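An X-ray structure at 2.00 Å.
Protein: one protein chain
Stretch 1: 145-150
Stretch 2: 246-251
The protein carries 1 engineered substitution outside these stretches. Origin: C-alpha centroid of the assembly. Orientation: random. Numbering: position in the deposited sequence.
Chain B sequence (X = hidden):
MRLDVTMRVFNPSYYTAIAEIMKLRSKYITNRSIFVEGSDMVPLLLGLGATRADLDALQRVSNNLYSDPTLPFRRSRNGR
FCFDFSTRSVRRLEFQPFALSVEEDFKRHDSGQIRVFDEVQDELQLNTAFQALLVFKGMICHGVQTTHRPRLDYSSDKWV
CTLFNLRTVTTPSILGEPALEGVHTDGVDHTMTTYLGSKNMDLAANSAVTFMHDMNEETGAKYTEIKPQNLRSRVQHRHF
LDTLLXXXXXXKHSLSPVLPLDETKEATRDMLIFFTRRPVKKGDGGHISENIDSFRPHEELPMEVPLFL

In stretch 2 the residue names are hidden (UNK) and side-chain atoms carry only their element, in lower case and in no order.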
ATOM      1  N   GLN B 145       4.730 -22.682  14.777  1.00 22.55           N
ATOM      2  CA  GLN B 145       5.269 -23.845  15.482  1.00 24.39           C
ATOM      3  C   GLN B 145       6.295 -23.413  16.524  1.00 25.42           C
ATOM      4  O   GLN B 145       7.219 -22.646  16.225  1.00 22.16           O
ATOM      5  CB  GLN B 145       5.911 -24.815  14.482  1.00 28.04           C
ATOM      6  CG  GLN B 145       4.907 -25.502  13.560  1.00 29.44           C
ATOM      7  CD  GLN B 145       5.487 -26.739  12.875  1.00 44.86           C
ATOM      8  OE1 GLN B 145       6.703 -26.927  12.829  1.00 43.69           O
ATOM      9  NE2 GLN B 145       4.613 -27.588  12.350  1.00 50.10           N
ATOM     10  N   THR B 146       6.134 -23.906  17.755  1.00 22.05           N
ATOM     11  CA  THR B 146       7.024 -23.567  18.860  1.00 24.36           C
ATOM     12  C   THR B 146       7.386 -24.831  19.634  1.00 23.60           C
ATOM     13  O   THR B 146       6.838 -25.909  19.395  1.00 24.29           O
ATOM     14  CB  THR B 146       6.383 -22.563  19.833  1.00 21.47           C
ATOM     15  OG1 THR B 146       5.169 -23.122  20.333  1.00 22.15           O
ATOM     16  CG2 THR B 146       6.090 -21.243  19.154  1.00 22.52           C
ATOM     17  N   THR B 147       8.290 -24.667  20.602  1.00 26.25           N
ATOM     18  CA  THR B 147       8.608 -25.717  21.565  1.00 25.04           C
ATOM     19  C   THR B 147       7.387 -26.077  22.410  1.00 29.80           C
ATOM     20  O   THR B 147       6.723 -25.200  22.965  1.00 26.29           O
ATOM     21  CB  THR B 147       9.739 -25.250  22.477  1.00 28.79           C
ATOM     22  OG1 THR B 147      10.834 -24.801  21.675  1.00 28.64           O
ATOM     23  CG2 THR B 147      10.208 -26.383  23.391  1.00 30.63           C
ATOM     24  N   HIS B 148       7.096 -27.369  22.527  1.00 26.76           N
ATOM     25  CA  HIS B 148       5.917 -27.820  23.258  1.00 27.59           C
ATOM     26  C   HIS B 148       6.248 -28.074  24.729  1.00 28.64           C
ATOM     27  O   HIS B 148       7.092 -28.920  25.040  1.00 30.26           O
ATOM     28  CB  HIS B 148       5.345 -29.068  22.604  1.00 29.30           C
ATOM     29  CG  HIS B 148       4.590 -28.779  21.348  1.00 25.94           C
ATOM     30  ND1 HIS B 148       3.803 -29.715  20.715  1.00 26.16           N
ATOM     31  CD2 HIS B 148       4.493 -27.646  20.613  1.00 26.04           C
ATOM     32  CE1 HIS B 148       3.256 -29.172  19.641  1.00 31.36           C
ATOM     33  NE2 HIS B 148       3.660 -27.918  19.556  1.00 28.26           N
ATOM     34  N   ARG B 149       5.587 -27.340  25.630  1.00 26.08           N
ATOM     35  CA  ARG B 149       5.730 -27.620  27.061  1.00 26.27           C
ATOM     36  C   ARG B 149       5.073 -28.957  27.370  1.00 27.11           C
ATOM     37  O   ARG B 149       3.919 -29.170  26.981  1.00 24.57           O
ATOM     38  CB  ARG B 149       5.085 -26.527  27.920  1.00 24.23           C
ATOM     39  CG  ARG B 149       5.772 -25.177  27.878  1.00 24.91           C
ATOM     40  CD  ARG B 149       5.283 -24.253  28.990  1.00 22.96           C
ATOM     41  NE  ARG B 149       5.830 -22.908  28.843  1.00 22.00           N
ATOM     42  CZ  ARG B 149       7.057 -22.573  29.207  1.00 23.68           C
ATOM     43  NH1 ARG B 149       7.849 -23.482  29.757  1.00 25.15           N
ATOM     44  NH2 ARG B 149       7.495 -21.338  29.020  1.00 21.90           N
ATOM     45  N   PRO B 150       5.765 -29.878  28.054  1.00 26.19           N
ATOM     46  CA  PRO B 150       5.171 -31.199  28.316  1.00 27.43           C
ATOM     47  C   PRO B 150       3.860 -31.160  29.072  1.00 29.95           C
ATOM     48  O   PRO B 150       3.030 -32.052  28.882  1.00 28.29           O
ATOM     49  CB  PRO B 150       6.261 -31.913  29.125  1.00 29.28           C
ATOM     50  CG  PRO B 150       7.521 -31.324  28.607  1.00 33.41           C
ATOM     51  CD  PRO B 150       7.203 -29.858  28.368  1.00 27.59           C
ATOM     52  N   UNK B 246       6.672 -12.205  22.378  1.00 17.82           N
ATOM     53  CA  UNK B 246       7.808 -13.121  22.447  1.00 19.57           C
ATOM     54  C   UNK B 246       7.329 -14.555  22.627  1.00 19.78           C
ATOM     55  O   UNK B 246       6.305 -14.807  23.263  1.00 18.30           O
ATOM     56  c   UNK B 246       8.779 -12.754  23.581  1.00 19.98           C
ATOM     57  c   UNK B 246       8.300 -12.700  25.037  1.00 22.84           C
ATOM     58  c   UNK B 246       8.343 -14.070  25.713  1.00 20.03           C
ATOM     59  c   UNK B 246       9.156 -11.712  25.807  1.00 23.10           C
ATOM     60  N   UNK B 247       8.090 -15.492  22.063  1.00 18.98           N
ATOM     61  CA  UNK B 247       7.838 -16.920  22.251  1.00 20.60           C
ATOM     62  C   UNK B 247       8.402 -17.298  23.616  1.00 21.29           C
ATOM     63  O   UNK B 247       9.615 -17.267  23.822  1.00 22.47           O
ATOM     64  c   UNK B 247       8.464 -17.759  21.135  1.00 20.04           C
ATOM     65  c   UNK B 247       7.865 -17.362  19.789  1.00 18.11           C
ATOM     66  c   UNK B 247       8.274 -19.281  21.415  1.00 18.23           C
ATOM     67  N   UNK B 248       7.518 -17.623  24.562  1.00 20.43           N
ATOM     68  CA  UNK B 248       7.925 -17.691  25.966  1.00 21.99           C
ATOM     69  C   UNK B 248       8.734 -18.945  26.277  1.00 23.03           C
ATOM     70  O   UNK B 248       9.456 -18.976  27.284  1.00 22.23           O
ATOM     71  c   UNK B 248       6.686 -17.632  26.865  1.00 21.74           C
ATOM     72  o   UNK B 248       6.540 -18.484  29.088  1.00 24.30           O
ATOM     73  c   UNK B 248       7.034 -17.605  28.354  1.00 23.30           C
ATOM     74  o   UNK B 248       7.800 -16.716  28.780  1.00 22.90           O
ATOM     75  N   UNK B 249       8.625 -19.971  25.435  1.00 26.26           N
ATOM     76  CA  UNK B 249       9.342 -21.224  25.604  1.00 22.89           C
ATOM     77  C   UNK B 249      10.741 -21.202  25.003  1.00 28.57           C
ATOM     78  O   UNK B 249      11.525 -22.118  25.264  1.00 27.18           O
ATOM     79  c   UNK B 249       8.548 -22.365  24.966  1.00 24.90           C
ATOM     80  c   UNK B 249       7.304 -22.679  25.780  1.00 21.05           C
ATOM     81  o   UNK B 249       8.147 -21.971  23.651  1.00 24.21           O
ATOM     82  N   UNK B 250      11.081 -20.190  24.215  1.00 24.00           N
ATOM     83  CA  UNK B 250      12.372 -20.173  23.538  1.00 29.41           C
ATOM     84  C   UNK B 250      13.214 -18.964  23.896  1.00 28.95           C
ATOM     85  O   UNK B 250      14.335 -18.841  23.392  1.00 35.22           O
ATOM     86  c   UNK B 250      10.926 -21.396  20.168  1.00 26.87           C
ATOM     87  o   UNK B 250       9.915 -22.059  19.846  1.00 28.11           O
ATOM     88  o   UNK B 250      11.562 -20.655  19.386  1.00 26.92           O
ATOM     89  c   UNK B 250      11.388 -21.466  21.598  1.00 27.14           C
ATOM     90  c   UNK B 250      12.175 -20.244  22.015  1.00 28.24           C
ATOM     91  N   UNK B 251      12.702 -18.076  24.750  1.00 27.27           N
ATOM     92  CA  UNK B 251      13.398 -16.905  25.269  1.00 30.82           C
ATOM     93  C   UNK B 251      13.213 -16.867  26.771  1.00 26.92           C
ATOM     94  O   UNK B 251      12.234 -17.399  27.295  1.00 29.00           O
ATOM     95  c   UNK B 251      12.846 -15.576  24.743  1.00 32.81           C
ATOM     96  o   UNK B 251      13.882 -15.082  22.674  1.00 36.99           O
ATOM     97  c   UNK B 251      12.872 -15.473  23.251  1.00 34.57           C
ATOM     98  n   UNK B 251      11.748 -15.798  22.607  1.00 24.89           N
TER
HETATM   99  O   HOH W   1       5.464 -22.739  22.924  1.00 23.73           O

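Position 246 carries four side-chain carbons and no heteroatom, with a fork at the second carbon into two methyl ends, and its side chain does not touch stretch 1. That pattern is leucine. Leu-246 takes no part in the contact.

Position 247 has three side-chain carbons, a CB bearing two methyls, and its CA-to-CB bond points toward stretch 1, where one of the two methyl carbons lies against Thr-146 CG2. Branching at CB without oxygen identifies valine. Val-247 CG1 lies 3.7 Å from Thr-146 CG2, a methyl-to-methyl contact. The carbonyl oxygen Val-247 O also organises the following turn, accepting a hydrogen bond from the backbone N of position 250 at 3.3 Å.

At position 248 there are two side-chain carbons, the second carrying two atoms, both oxygen. The CA-to-CB bond runs sideways, but the end of the side chain comes nearer, and one of the two oxygens meets Arg-149 NH2. A carboxylate one carbon beyond CB means aspartate. Asp-248 OD2 is 3.0 Å from Arg-149 NH2. The pair forms a salt bridge, although its hydrogen bond is weak, with an N-H...acceptor angle of 131°.

Position 249 shows a CB bearing one oxygen and one carbon, and points toward stretch 1; the carbon branch lies over the Arg-149 guanidinium and the oxygen reaches water 1. This is threonine. Thr-249 CG2 sits over one face of the guanidinium, 3.4 Å from Arg-149 NE. On its other branch, Thr-249 OG1 donates to the oxygen of water 1 at 2.9 Å. The same water oxygen accepts from Thr-146 OG1 at 2.6 Å and donates to Thr-147 O at 2.8 Å, linking three residues across the gap.

Position 250 has an unbranched run of three side-chain carbons, the last bearing two oxygens, one of which meets Thr-147 N: glutamate. Glu-250 OE2 accepts a hydrogen bond from Thr-147 N at 3.2 Å, with an angle of 154°, and a weak one from Thr-147 OG1 at 3.4 Å. One carboxylate oxygen therefore meets both donors of the same residue.

Position 251 has two side-chain carbons, the second carrying one oxygen and one nitrogen, and does not reach stretch 1; hence asparagine. Instead Asn-251 ND2 donates to Val-247 O at 2.9 Å, bracing the turn from within.

The contact buries 324 Å² in total and is built from complementary pieces. Glu-250 holds the backbone of Thr-147, while Asp-248 meets the Arg-149 guanidinium at its edge, near its plane, leaving a face for the Thr-249 methyl. Water 1 joins Thr-146, Thr-147 and Thr-249, and the Val-247 methyl packs against Thr-146.

Stretch 2, residues 246-251: LVDTEN
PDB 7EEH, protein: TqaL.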